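Local coordinates for BH1974 protein (Bacillus halodurans, PDB 3ON5) that belongs to the XdhC and CoxI family and, as in XdhC, probably assists the maturation of a molybdenum-dependent xanthine dehydrogenase, at residues 280-283 with 284-288; 252-255 with 256-260; 129-132 with 133-137. One frame throughout, in Å; residues are numbered along the deposited sequence. Where two conformers were deposited one is given.

Contact 1. Residues 280-283 with 284-288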
ATOM      1  N   LEU A 280      21.815  -5.008  43.126  1.00 51.67           N
ATOM      2  CA  LEU A 280      22.655  -3.836  43.356  1.00 52.74           C
ATOM      3  C   LEU A 280      23.945  -4.175  44.131  1.00 61.08           C
ATOM      4  O   LEU A 280      25.022  -3.769  43.704  1.00 61.42           O
ATOM      5  CB  LEU A 280      21.864  -2.773  44.123  1.00 53.55           C
ATOM      6  CG  LEU A 280      22.591  -1.460  44.448  1.00 58.82           C
ATOM      7  CD1 LEU A 280      23.059  -0.749  43.192  1.00 56.78           C
ATOM      8  CD2 LEU A 280      21.701  -0.560  45.280  1.00 64.08           C
ATOM      9  N   HIS A 281      23.841  -4.917  45.243  1.00 60.81           N
ATOM     10  CA  HIS A 281      24.978  -5.294  46.080  1.00 62.87           C
ATOM     11  C   HIS A 281      25.992  -6.109  45.306  1.00 66.28           C
ATOM     12  O   HIS A 281      27.176  -5.994  45.589  1.00 68.48           O
ATOM     13  CB  HIS A 281      24.512  -6.072  47.304  1.00 65.47           C
ATOM     14  CG  HIS A 281      23.959  -5.190  48.391  1.00 71.80           C
ATOM     15  ND1 HIS A 281      24.399  -5.291  49.700  1.00 76.89           N
ATOM     16  CD2 HIS A 281      23.093  -4.154  48.309  1.00 74.16           C
ATOM     17  CE1 HIS A 281      23.746  -4.352  50.375  1.00 77.91           C
ATOM     18  NE2 HIS A 281      22.955  -3.641  49.578  1.00 76.75           N
ATOM     19  N   PHE A 282      25.551  -6.893  44.306  1.00 60.38           N
ATOM     20  CA  PHE A 282      26.449  -7.703  43.491  1.00 59.47           C
ATOM     21  C   PHE A 282      27.240  -6.816  42.536  1.00 64.79           C
ATOM     22  O   PHE A 282      28.444  -7.007  42.382  1.00 65.29           O
ATOM     23  CB  PHE A 282      25.664  -8.779  42.716  1.00 59.24           C
ATOM     24  CG  PHE A 282      26.506  -9.624  41.792  1.00 60.32           C
ATOM     25  CD1 PHE A 282      26.779  -9.207  40.491  1.00 62.56           C
ATOM     26  CD2 PHE A 282      27.018 -10.846  42.215  1.00 62.16           C
ATOM     27  CE1 PHE A 282      27.580  -9.984  39.641  1.00 62.69           C
ATOM     28  CE2 PHE A 282      27.814 -11.623  41.364  1.00 64.22           C
ATOM     29  CZ  PHE A 282      28.099 -11.183  40.089  1.00 61.31           C
ATOM     30  N   LEU A 283      26.545  -5.868  41.876  1.00 61.67           N
ATOM     31  CA  LEU A 283      27.079  -4.957  40.868  1.00 60.33           C
ATOM     32  C   LEU A 283      27.865  -3.787  41.455  1.00 68.70           C
ATOM     33  O   LEU A 283      28.406  -3.000  40.681  1.00 68.41           O
ATOM     34  CB  LEU A 283      25.916  -4.387  40.053  1.00 58.13           C
ATOM     35  CG  LEU A 283      25.028  -5.360  39.284  1.00 60.70           C
ATOM     36  CD1 LEU A 283      23.893  -4.621  38.632  1.00 60.31           C
ATOM     37  CD2 LEU A 283      25.801  -6.144  38.246  1.00 59.56           C
ATOM     38  N   LEU A 284      27.927  -3.660  42.802  1.00 69.54           N
ATOM     39  CA  LEU A 284      28.584  -2.546  43.478  1.00 72.82           C
ATOM     40  C   LEU A 284      30.039  -2.348  43.075  1.00 80.72           C
ATOM     41  O   LEU A 284      30.361  -1.267  42.580  1.00 82.33           O
ATOM     42  CB  LEU A 284      28.546  -2.684  44.999  1.00 75.12           C
ATOM     43  CG  LEU A 284      27.296  -2.215  45.705  1.00 79.98           C
ATOM     44  CD1 LEU A 284      27.422  -2.437  47.161  1.00 81.83           C
ATOM     45  CD2 LEU A 284      27.059  -0.726  45.490  1.00 83.04           C
ATOM     46  N   GLU A 285      30.921  -3.320  43.315  1.00 78.61           N
ATOM     47  CA  GLU A 285      32.334  -3.091  43.019  1.00 80.73           C
ATOM     48  C   GLU A 285      32.626  -3.301  41.537  1.00 83.31           C
ATOM     49  O   GLU A 285      33.687  -2.858  41.082  1.00 84.48           O
ATOM     50  CB  GLU A 285      33.241  -3.993  43.875  1.00 84.27           C
ATOM     51  CG  GLU A 285      33.311  -3.623  45.353  1.00 95.24           C
ATOM     52  CD  GLU A 285      34.270  -2.519  45.755  1.00118.90           C
ATOM     53  OE1 GLU A 285      34.997  -1.993  44.881  1.00118.31           O
ATOM     54  OE2 GLU A 285      34.334  -2.221  46.970  1.00116.05           O
ATOM     55  N   LYS A 286      31.692  -3.966  40.791  1.00 77.30           N
ATOM     56  CA  LYS A 286      31.821  -4.228  39.357  0.50 74.99           C
ATOM     57  C   LYS A 286      31.802  -2.897  38.594  1.00 80.81           C
ATOM     58  O   LYS A 286      30.863  -2.116  38.774  1.00 81.57           O
ATOM     59  CB  LYS A 286      30.684  -5.168  38.864  0.50 73.92           C
ATOM     60  CG  LYS A 286      30.555  -6.552  39.542  0.50 69.63           C
ATOM     61  CD  LYS A 286      31.607  -7.589  39.111  0.50 65.44           C
ATOM     62  CE  LYS A 286      31.434  -8.948  39.758  0.50 58.14           C
ATOM     63  NZ  LYS A 286      31.627  -8.906  41.234  0.50 60.92           N
ATOM     64  N   GLU A 287      32.834  -2.612  37.774  1.00 79.23           N
ATOM     65  CA  GLU A 287      32.871  -1.372  36.983  1.00 79.45           C
ATOM     66  C   GLU A 287      31.755  -1.435  35.961  1.00 81.24           C
ATOM     67  O   GLU A 287      31.682  -2.435  35.239  1.00 80.06           O
ATOM     68  CB  GLU A 287      34.245  -1.184  36.309  1.00 81.95           C
ATOM     69  N   LEU A 288      30.830  -0.452  35.942  1.00 76.05           N
ATOM     70  CA  LEU A 288      29.710  -0.499  34.983  1.00 72.12           C
ATOM     71  C   LEU A 288      29.454   0.846  34.338  1.00 74.13           C
ATOM     72  O   LEU A 288      29.615   1.897  34.967  1.00 77.01           O
ATOM     73  CB  LEU A 288      28.405  -0.985  35.635  1.00 70.88           C
ATOM     74  CG  LEU A 288      28.086  -2.460  35.500  1.00 73.41           C
ATOM     75  CD1 LEU A 288      27.214  -2.920  36.630  1.00 74.04           C
ATOM     76  CD2 LEU A 288      27.447  -2.765  34.163  1.00 72.40           C
TER

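Contact 2. Residues 252-255 with 256-260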
ATOM      1  N   ALA A 252      20.190 -13.975  41.792  1.00 51.64           N
ATOM      2  CA  ALA A 252      21.419 -14.565  42.304  1.00 52.51           C
ATOM      3  C   ALA A 252      21.985 -15.624  41.357  1.00 56.78           C
ATOM      4  O   ALA A 252      23.206 -15.746  41.262  1.00 57.19           O
ATOM      5  CB  ALA A 252      21.169 -15.183  43.668  1.00 54.64           C
ATOM      6  N   ASP A 253      21.114 -16.398  40.681  1.00 52.76           N
ATOM      7  CA  ASP A 253      21.539 -17.418  39.725  1.00 51.75           C
ATOM      8  C   ASP A 253      21.955 -16.772  38.441  1.00 51.62           C
ATOM      9  O   ASP A 253      22.951 -17.173  37.869  1.00 50.12           O
ATOM     10  CB  ASP A 253      20.431 -18.428  39.468  1.00 54.59           C
ATOM     11  CG  ASP A 253      20.170 -19.346  40.622  1.00 73.46           C
ATOM     12  OD1 ASP A 253      21.147 -19.880  41.186  1.00 78.87           O
ATOM     13  OD2 ASP A 253      18.987 -19.615  40.899  1.00 82.70           O
ATOM     14  N   PHE A 254      21.195 -15.770  37.987  1.00 47.59           N
ATOM     15  CA  PHE A 254      21.510 -15.032  36.778  1.00 45.97           C
ATOM     16  C   PHE A 254      22.900 -14.413  36.877  1.00 50.26           C
ATOM     17  O   PHE A 254      23.721 -14.670  36.010  1.00 49.22           O
ATOM     18  CB  PHE A 254      20.464 -13.954  36.520  1.00 46.32           C
ATOM     19  CG  PHE A 254      20.701 -13.167  35.261  1.00 45.74           C
ATOM     20  CD1 PHE A 254      20.172 -13.593  34.045  1.00 47.44           C
ATOM     21  CD2 PHE A 254      21.406 -11.971  35.296  1.00 46.88           C
ATOM     22  CE1 PHE A 254      20.355 -12.838  32.883  1.00 46.64           C
ATOM     23  CE2 PHE A 254      21.599 -11.227  34.135  1.00 48.66           C
ATOM     24  CZ  PHE A 254      21.055 -11.652  32.938  1.00 45.42           C
ATOM     25  N   LEU A 255      23.175 -13.670  37.962  1.00 47.67           N
ATOM     26  CA  LEU A 255      24.444 -12.974  38.229  1.00 47.55           C
ATOM     27  C   LEU A 255      25.612 -13.964  38.327  1.00 53.28           C
ATOM     28  O   LEU A 255      26.730 -13.640  37.914  1.00 54.85           O
ATOM     29  CB  LEU A 255      24.346 -12.143  39.513  1.00 47.85           C
ATOM     30  CG  LEU A 255      23.352 -10.972  39.458  1.00 50.03           C
ATOM     31  CD1 LEU A 255      23.024 -10.481  40.831  1.00 50.39           C
ATOM     32  CD2 LEU A 255      23.789  -9.859  38.512  1.00 50.11           C
ATOM     33  N   ARG A 256      25.353 -15.177  38.812  1.00 49.31           N
ATOM     34  CA  ARG A 256      26.382 -16.214  38.858  1.00 49.82           C
ATOM     35  C   ARG A 256      26.708 -16.719  37.434  1.00 56.80           C
ATOM     36  O   ARG A 256      27.876 -16.823  37.074  1.00 58.87           O
ATOM     37  CB  ARG A 256      25.944 -17.393  39.747  1.00 44.30           C
ATOM     38  CG  ARG A 256      27.048 -18.424  39.926  1.00 54.71           C
ATOM     39  CD  ARG A 256      26.638 -19.720  40.612  1.00 62.14           C
ATOM     40  NE  ARG A 256      25.868 -20.602  39.728  1.00 67.18           N
ATOM     41  CZ  ARG A 256      24.558 -20.801  39.814  1.00 75.89           C
ATOM     42  NH1 ARG A 256      23.854 -20.232  40.782  1.00 63.25           N
ATOM     43  NH2 ARG A 256      23.950 -21.621  38.965  1.00 63.90           N
ATOM     44  N   LYS A 257      25.671 -16.999  36.634  1.00 51.97           N
ATOM     45  CA  LYS A 257      25.770 -17.625  35.335  1.00 50.97           C
ATOM     46  C   LYS A 257      26.045 -16.619  34.198  1.00 56.21           C
ATOM     47  O   LYS A 257      26.957 -16.873  33.422  1.00 56.31           O
ATOM     48  CB  LYS A 257      24.476 -18.407  35.049  1.00 51.77           C
ATOM     49  CG  LYS A 257      24.350 -19.658  35.945  1.00 56.71           C
ATOM     50  CD  LYS A 257      22.896 -20.121  36.263  1.00 71.12           C
ATOM     51  CE  LYS A 257      22.077 -20.789  35.183  1.00 82.74           C
ATOM     52  NZ  LYS A 257      20.772 -21.278  35.713  1.00 89.93           N
ATOM     53  N   PHE A 258      25.278 -15.515  34.081  1.00 53.71           N
ATOM     54  CA  PHE A 258      25.402 -14.539  32.982  1.00 52.07           C
ATOM     55  C   PHE A 258      26.452 -13.473  33.298  1.00 58.24           C
ATOM     56  O   PHE A 258      26.328 -12.731  34.271  1.00 57.68           O
ATOM     57  CB  PHE A 258      24.045 -13.880  32.710  1.00 52.25           C
ATOM     58  CG  PHE A 258      23.935 -12.986  31.486  1.00 52.40           C
ATOM     59  CD1 PHE A 258      24.357 -11.658  31.533  1.00 55.16           C
ATOM     60  CD2 PHE A 258      23.260 -13.421  30.340  1.00 51.20           C
ATOM     61  CE1 PHE A 258      24.199 -10.821  30.428  1.00 53.66           C
ATOM     62  CE2 PHE A 258      23.099 -12.581  29.241  1.00 51.87           C
ATOM     63  CZ  PHE A 258      23.578 -11.294  29.289  1.00 50.13           C
ATOM     64  N   LEU A 259      27.472 -13.384  32.441  1.00 57.31           N
ATOM     65  CA  LEU A 259      28.554 -12.409  32.564  1.00 58.11           C
ATOM     66  C   LEU A 259      28.097 -11.018  32.104  1.00 60.85           C
ATOM     67  O   LEU A 259      27.586 -10.844  30.990  1.00 59.32           O
ATOM     68  CB  LEU A 259      29.771 -12.869  31.745  1.00 58.60           C
ATOM     69  CG  LEU A 259      30.928 -11.886  31.573  1.00 64.13           C
ATOM     70  CD1 LEU A 259      31.604 -11.562  32.916  1.00 65.86           C
ATOM     71  CD2 LEU A 259      31.926 -12.436  30.589  1.00 67.11           C
ATOM     72  N   ILE A 260      28.297 -10.042  32.992  1.00 57.69           N
ATOM     73  CA  ILE A 260      27.986  -8.642  32.771  1.00 56.70           C
ATOM     74  C   ILE A 260      29.317  -7.932  32.564  1.00 63.57           C
ATOM     75  O   ILE A 260      30.176  -7.936  33.446  1.00 65.67           O
ATOM     76  CB  ILE A 260      27.127  -8.035  33.908  1.00 59.38           C
ATOM     77  CG1 ILE A 260      25.768  -8.784  34.026  1.00 58.22           C
ATOM     78  CG2 ILE A 260      26.905  -6.539  33.646  1.00 60.32           C
ATOM     79  CD1 ILE A 260      24.873  -8.370  35.176  1.00 57.51           C
TER
HETATM   80  O   HOH W   1      27.259 -11.412  36.364  1.00 44.37           O

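Contact 3. Residues 129-132 with 133-137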
ATOM      1  N   HIS A 129      33.460  -9.356   2.157  1.00 42.43           N
ATOM      2  CA  HIS A 129      34.145  -8.686   3.265  1.00 41.98           C
ATOM      3  C   HIS A 129      33.160  -8.186   4.323  1.00 43.90           C
ATOM      4  O   HIS A 129      33.412  -8.374   5.511  1.00 43.94           O
ATOM      5  CB  HIS A 129      35.001  -7.520   2.780  1.00 42.95           C
ATOM      6  CG  HIS A 129      36.102  -7.918   1.848  1.00 47.89           C
ATOM      7  ND1 HIS A 129      36.992  -8.940   2.167  1.00 50.96           N
ATOM      8  CD2 HIS A 129      36.488  -7.354   0.678  1.00 50.19           C
ATOM      9  CE1 HIS A 129      37.839  -9.006   1.154  1.00 51.69           C
ATOM     10  NE2 HIS A 129      37.585  -8.066   0.240  1.00 51.77           N
ATOM     11  N   LEU A 130      32.041  -7.582   3.902  1.00 38.36           N
ATOM     12  CA  LEU A 130      31.015  -7.074   4.816  1.00 36.77           C
ATOM     13  C   LEU A 130      30.299  -8.240   5.542  1.00 45.15           C
ATOM     14  O   LEU A 130      29.924  -8.089   6.707  1.00 44.62           O
ATOM     15  CB  LEU A 130      30.015  -6.198   4.063  1.00 34.92           C
ATOM     16  CG  LEU A 130      30.581  -4.897   3.477  1.00 38.86           C
ATOM     17  CD1 LEU A 130      29.581  -4.222   2.584  1.00 37.45           C
ATOM     18  CD2 LEU A 130      31.100  -3.950   4.562  1.00 40.75           C
ATOM     19  N   LYS A 131      30.164  -9.414   4.886  1.00 45.01           N
ATOM     20  CA  LYS A 131      29.575 -10.604   5.506  1.00 44.93           C
ATOM     21  C   LYS A 131      30.502 -11.068   6.640  1.00 49.95           C
ATOM     22  O   LYS A 131      30.006 -11.470   7.684  1.00 51.23           O
ATOM     23  CB  LYS A 131      29.330 -11.710   4.460  1.00 47.80           C
ATOM     24  CG  LYS A 131      28.581 -12.957   4.950  1.00 65.31           C
ATOM     25  CD  LYS A 131      29.523 -14.084   5.404  1.00 79.16           C
ATOM     26  CE  LYS A 131      28.843 -15.382   5.794  1.00 87.43           C
ATOM     27  NZ  LYS A 131      27.982 -15.247   7.003  1.00 97.82           N
ATOM     28  N   ARG A 132      31.837 -10.952   6.450  1.00 45.36           N
ATOM     29  CA  ARG A 132      32.857 -11.308   7.436  1.00 44.96           C
ATOM     30  C   ARG A 132      32.823 -10.313   8.600  1.00 50.71           C
ATOM     31  O   ARG A 132      32.981 -10.731   9.745  1.00 51.33           O
ATOM     32  CB  ARG A 132      34.253 -11.364   6.793  1.00 42.58           C
ATOM     33  CG  ARG A 132      35.291 -12.071   7.659  1.00 56.09           C
ATOM     34  CD  ARG A 132      36.572 -12.350   6.908  1.00 72.76           C
ATOM     35  NE  ARG A 132      37.549 -13.072   7.731  1.00 86.83           N
ATOM     36  CZ  ARG A 132      38.758 -13.442   7.308  1.00108.57           C
ATOM     37  NH1 ARG A 132      39.153 -13.163   6.069  1.00 96.55           N
ATOM     38  NH2 ARG A 132      39.583 -14.093   8.122  1.00 96.48           N
ATOM     39  N   VAL A 133      32.575  -9.007   8.322  1.00 47.13           N
ATOM     40  CA  VAL A 133      32.458  -7.955   9.338  1.00 45.33           C
ATOM     41  C   VAL A 133      31.271  -8.295  10.259  1.00 50.92           C
ATOM     42  O   VAL A 133      31.441  -8.353  11.477  1.00 51.52           O
ATOM     43  CB  VAL A 133      32.315  -6.555   8.707  1.00 47.20           C
ATOM     44  CG1 VAL A 133      32.212  -5.479   9.779  1.00 46.97           C
ATOM     45  CG2 VAL A 133      33.478  -6.259   7.779  1.00 47.64           C
ATOM     46  N   TYR A 134      30.102  -8.594   9.660  1.00 47.84           N
ATOM     47  CA  TYR A 134      28.869  -8.969  10.349  1.00 47.36           C
ATOM     48  C   TYR A 134      29.117 -10.162  11.293  1.00 51.73           C
ATOM     49  O   TYR A 134      28.792 -10.069  12.479  1.00 51.26           O
ATOM     50  CB  TYR A 134      27.787  -9.289   9.319  1.00 48.46           C
ATOM     51  CG  TYR A 134      26.508  -9.850   9.886  1.00 52.16           C
ATOM     52  CD1 TYR A 134      25.550  -9.015  10.460  1.00 53.78           C
ATOM     53  CD2 TYR A 134      26.207 -11.206   9.767  1.00 54.05           C
ATOM     54  CE1 TYR A 134      24.349  -9.524  10.952  1.00 54.82           C
ATOM     55  CE2 TYR A 134      25.015 -11.728  10.264  1.00 55.06           C
ATOM     56  CZ  TYR A 134      24.085 -10.885  10.848  1.00 63.70           C
ATOM     57  OH  TYR A 134      22.908 -11.425  11.320  1.00 65.27           O
ATOM     58  N   ASP A 135      29.760 -11.230  10.799  1.00 48.77           N
ATOM     59  CA  ASP A 135      30.092 -12.409  11.602  1.00 49.63           C
ATOM     60  C   ASP A 135      30.958 -12.041  12.817  1.00 58.09           C
ATOM     61  O   ASP A 135      30.750 -12.627  13.877  1.00 61.44           O
ATOM     62  CB  ASP A 135      30.807 -13.474  10.757  1.00 51.52           C
ATOM     63  CG  ASP A 135      29.957 -14.061   9.642  1.00 58.09           C
ATOM     64  OD1 ASP A 135      28.714 -13.809   9.636  1.00 59.04           O
ATOM     65  OD2 ASP A 135      30.522 -14.780   8.778  1.00 58.19           O
ATOM     66  N   TYR A 136      31.892 -11.074  12.691  1.00 54.46           N
ATOM     67  CA  TYR A 136      32.715 -10.667  13.832  1.00 54.73           C
ATOM     68  C   TYR A 136      31.881  -9.867  14.837  1.00 59.42           C
ATOM     69  O   TYR A 136      32.137  -9.988  16.029  1.00 60.94           O
ATOM     70  CB  TYR A 136      33.962  -9.865  13.416  1.00 55.60           C
ATOM     71  CG  TYR A 136      35.104 -10.744  12.953  1.00 56.84           C
ATOM     72  CD1 TYR A 136      35.876 -11.456  13.866  1.00 59.92           C
ATOM     73  CD2 TYR A 136      35.439 -10.835  11.608  1.00 56.76           C
ATOM     74  CE1 TYR A 136      36.920 -12.277  13.447  1.00 61.43           C
ATOM     75  CE2 TYR A 136      36.482 -11.652  11.175  1.00 58.53           C
ATOM     76  CZ  TYR A 136      37.214 -12.379  12.099  1.00 66.66           C
ATOM     77  OH  TYR A 136      38.255 -13.184  11.698  1.00 68.80           O
ATOM     78  N   LEU A 137      30.884  -9.089  14.385  1.00 54.28           N
ATOM     79  CA  LEU A 137      30.034  -8.312  15.298  1.00 53.46           C
ATOM     80  C   LEU A 137      29.052  -9.228  16.026  1.00 60.77           C
ATOM     81  O   LEU A 137      28.631  -8.922  17.146  1.00 61.68           O
ATOM     82  CB  LEU A 137      29.270  -7.203  14.561  1.00 51.72           C
ATOM     83  CG  LEU A 137      30.076  -6.196  13.766  1.00 54.76           C
ATOM     84  CD1 LEU A 137      29.153  -5.254  13.029  1.00 53.21           C
ATOM     85  CD2 LEU A 137      31.036  -5.445  14.639  1.00 55.23           C
TER

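Contact 1. Residues 280-283 with 284-288
Leu284 folds its side chain back on the helical turn that precedes it, with CG 3.4 Å from Leu280 O. The setting is a Rossmann fold, a parallel sheet in the order 3-2-1-4-5-6, in which helix 273-283 runs out and residues 284-288 lead the chain on to strand 290-293. The first torsion of Leu284 (chi1 -84°) keeps CG beside its own backbone N, which turns the branch back along the helix. CB rests 3.6 Å from His281 O, and CD1 reaches the CA of the same histidine. Beyond these two segments Leu284 meets Leu304 and Pro310, while the ring of His281 is held through a hydrogen bond from NE2 to Leu303 O.

Leu283 serves the inner side. Its CD2 meets CD1 of Leu288 at 3.9 Å, the two side chains crossing at a slant, and CB touches the same methyl group. Through this aliphatic pair the end of the connection lies against the helix, and both leucines also pack on Val266 of strand 265-268.

Lys286 covers the outer side. Its CG lies 3.6 Å from Phe282 O, and in the modelled conformer bends at chi2 and chi4 bring the chain round across the phenylalanine ring. There CE comes to 4.0 Å from Phe282 CE1. The ammonium group makes a cation-pi contact, NZ standing 4.6 Å from the centroid of the Phe282 ring and 19° off its normal. Because a second conformer of this exposed lysine was also deposited, the contact may be held only part of the time. Within this turn, the Phe282 ring has Lys286 NZ over one face and Leu283 CD2 at the edge, in the ring plane.

Contact 2. Residues 252-255 with 256-260
Phe254 and Phe258 lie side by side and point the same way, forming an offset stack with centroids 4.7 Å apart and planes at 15°. Phe258 CB sits over the centre of the Phe254 ring as a CH-pi contact, and Phe254 CZ meets Phe258 CG at 3.5 Å. Both rings cover the Rossmann sheet, touching Ile203, Val226 and Ile247. Phe258, the first residue to leave helical geometry, is still tied back by its N to Phe254 O. Replacing Phe254 with an alanine would probably open a gap between the helix and the sheet and leave the Phe258 ring without its stacking partner.

Away from the sheet, packing gives way to charge. Arg256, bent at chi3 (75°), brings NH1 to 2.8 Å from Asp253 OD1, a salt bridge that uses the anti lone pair of the carboxylate and runs close to the guanidinium plane. Lys257 pairs instead with Asp249. A water donates to Leu255 O and Phe258 O, joining the helix end to the departing chain. The apolar stack therefore faces the sheet, whereas at the exposed surface ionic pairing does the work, probably softened by competition from solvent.

Contact 3. Residues 129-132 with 133-137
Lys131 starts with CG anti to its amide nitrogen (chi1 -174°), then bends at chi2 and chi4, which swings the ammonium group forward to Asp135, one helical turn on. The aspartate meets it with CG beside its own backbone N (chi1 -64°). Lys131 NZ stands 3.1 Å from Asp135 OD1 and equally far from OD2, so the salt bridge is bidentate, and each oxygen offers its syn lone pair. The methylene chain follows the charge, CE of Lys131 lying 3.5 Å from Asp135 OD2.

This i to i+4 pairing runs along helix 124-139 of the BH1974-like central domain. The helix bond from Asp135 N to Lys131 O (3.1 Å) joins the same two residues through the backbone, and Tyr134 N to Leu130 O continues the pattern. On its inner side Val133 packs on Phe160, Phe168 and Val143 of the antiparallel sheet, and on Leu26 of helix 22-30.

Arg132 and Tyr136 form a second i to i+4 pair. The arginine chain is extended from CG to NE and runs alongside the tyrosine, pointing the same way, with Arg132 CG 3.7 Å from Tyr136 CE2. Guanidinium and ring planes are only 21° apart, yet Tyr136 CE2 approaches the guanidinium obliquely. The charged end of Arg132 also makes a cation-pi contact with Phe168, a residue that Tyr136 touches as well.

In the fold
Along the chain contact 3 comes first, then contact 2, then contact 1. The last two belong to the Rossmann domain, where helices 251-257 and 273-283 follow strands 245-248 and 265-268 of one parallel sheet. Their centres are 12 Å apart and they touch directly: Leu283 CD2 packs on Ile260 CD1 at 3.9 Å, and Leu288 CD2 on Ile260 CG2. The two helix ends and their exits to the next strands thus share one apolar layer. Contact 3 stands apart in the central domain, on helix 124-139 beside an antiparallel sheet, with its centre 29 Å from that of contact 2 and 33 Å from that of contact 1, consistent with separately packed domains.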